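PDB 1SBZ: probable aromatic acid decarboxylase from Escherichia coli, which acts as an FMN-dependent UbiX-like decarboxylase (Pad1), a flavoprotein that assembles into a homododecamer. Local coordinates for the interface of chains A and B. Coordinates in Å, arbitrary orientation; residue numbers count along the deposited sequence, not the author numbering. Chains: chain A/B, Probable aromatic acid decarboxylase.

The interface of chains A and B. Residues chain A 12, 14-15, 158, 161-162; chain B 151, 155, 161.
With CG anti to its carbonyl carbon (chi1 -65°) and the ring plane nearly perpendicular to the plane of CA, CB and CG (chi2 85°), B:Phe151 extends from its loop into chain A, one face turned to A:Gly12 and A:Pro14 and its far edge to A:Val158. This is part of a two-fold symmetric interface in the dodecamer of this UbiX/PAD1-family flavoprotein, and each contact recurs with the chains exchanged. A:Pro14, near the start of helix 13-24, lies over one face of the phenyl ring, its CG 3.6 Å from CD2 of B:Phe151. The rigid pyrrolidine suits the first turn of a helix and offers a compact apolar surface to the aromatic face. A:Gly12 lies just beyond the FMN-binding residues A:Gly9 to A:Thr11; its CA approaches the rim of the same face, 3.3 Å from B:Phe151 CD1. Having no side chain, it lets the ring come this near the backbone, and its positive phi (124°) is readily adopted by glycine. A:Leu15 adds looser cover near the CE1 edge.

Helix 158-170 of chain A meets the far edge of the ring. CG1 of A:Val158 touches CE2 of B:Phe151 at 3.6 Å, while A:Val162, one turn on, brings CG2 to 3.9 Å from that same CE2. Short beta-branched side chains fill this border without pushing the aromatic group away. The other branch of A:Val158, CG2, points towards different neighbours: it lies 3.7 Å from CD1 of B:Ile161 and 4.0 Å from CB of B:Pro155, whose ring widens the apolar surface. A:Ile161 and B:Ile161 extend towards each other tip to tip, their CD1 methyls a rather tight 3.5 Å apart. Isoleucine is long enough to span the gap between the two helices, and as equivalent residues the pair is its own twin under the two-fold.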
# COMPACT_ATOMS: atom_id res chain seq x y z
N GLY A 12 -15.79 31.58 7.46
CA GLY A 12 -16.97 30.88 7.95
C GLY A 12 -17.14 30.96 9.45
O GLY A 12 -17.75 30.08 10.06
N PRO A 14 -19.22 32.98 10.87
CA PRO A 14 -20.67 32.94 11.06
C PRO A 14 -21.25 31.54 11.31
O PRO A 14 -22.26 31.42 12.01
CB PRO A 14 -21.21 33.52 9.75
CG PRO A 14 -20.15 34.45 9.31
CD PRO A 14 -18.86 33.76 9.67
N LEU A 15 -20.62 30.50 10.75
CA LEU A 15 -21.06 29.11 10.97
C LEU A 15 -20.84 28.67 12.41
O LEU A 15 -21.68 27.98 13.00
CB LEU A 15 -20.33 28.15 10.02
CG LEU A 15 -20.48 28.28 8.49
CD1 LEU A 15 -19.33 27.58 7.80
CD2 LEU A 15 -21.82 27.74 8.01
N VAL A 158 -28.06 34.28 3.25
CA VAL A 158 -26.90 33.59 3.81
C VAL A 158 -27.29 32.80 5.07
O VAL A 158 -26.86 31.66 5.25
CB VAL A 158 -25.74 34.58 4.07
CG1 VAL A 158 -24.67 33.96 4.96
CG2 VAL A 158 -25.13 35.03 2.75
N ILE A 161 -28.63 29.31 4.48
CA ILE A 161 -27.53 28.38 4.26
C ILE A 161 -26.82 28.02 5.58
O ILE A 161 -26.65 26.84 5.89
CB ILE A 161 -26.55 28.94 3.20
CG1 ILE A 161 -27.26 29.03 1.84
CG2 ILE A 161 -25.30 28.05 3.09
CD1 ILE A 161 -26.65 30.01 0.88
N VAL A 162 -26.45 29.04 6.35
CA VAL A 162 -25.78 28.84 7.64
C VAL A 162 -26.58 27.91 8.56
O VAL A 162 -26.01 26.97 9.12
CB VAL A 162 -25.49 30.18 8.36
CG1 VAL A 162 -24.91 29.92 9.75
CG2 VAL A 162 -24.53 31.05 7.56
N PHE B 151 -17.07 33.94 3.48
CA PHE B 151 -17.71 34.97 4.30
C PHE B 151 -16.86 36.23 4.47
O PHE B 151 -17.31 37.20 5.09
CB PHE B 151 -18.10 34.40 5.68
CG PHE B 151 -19.14 33.32 5.62
CD1 PHE B 151 -18.77 31.99 5.41
CD2 PHE B 151 -20.48 33.62 5.80
CE1 PHE B 151 -19.73 30.99 5.36
CE2 PHE B 151 -21.45 32.62 5.76
CZ PHE B 151 -21.07 31.30 5.53
N PRO B 155 -20.94 38.37 2.09
CA PRO B 155 -22.08 38.07 1.23
C PRO B 155 -23.39 38.28 2.00
O PRO B 155 -23.40 38.19 3.23
CB PRO B 155 -21.89 36.58 0.93
CG PRO B 155 -21.21 36.06 2.14
CD PRO B 155 -20.25 37.15 2.52
N ILE B 161 -23.18 34.07 -2.80
CA ILE B 161 -22.47 32.81 -2.61
C ILE B 161 -22.32 32.07 -3.94
O ILE B 161 -21.22 31.62 -4.28
CB ILE B 161 -23.18 31.94 -1.55
CG1 ILE B 161 -22.88 32.49 -0.15
CG2 ILE B 161 -22.74 30.47 -1.64
CD1 ILE B 161 -23.91 32.12 0.88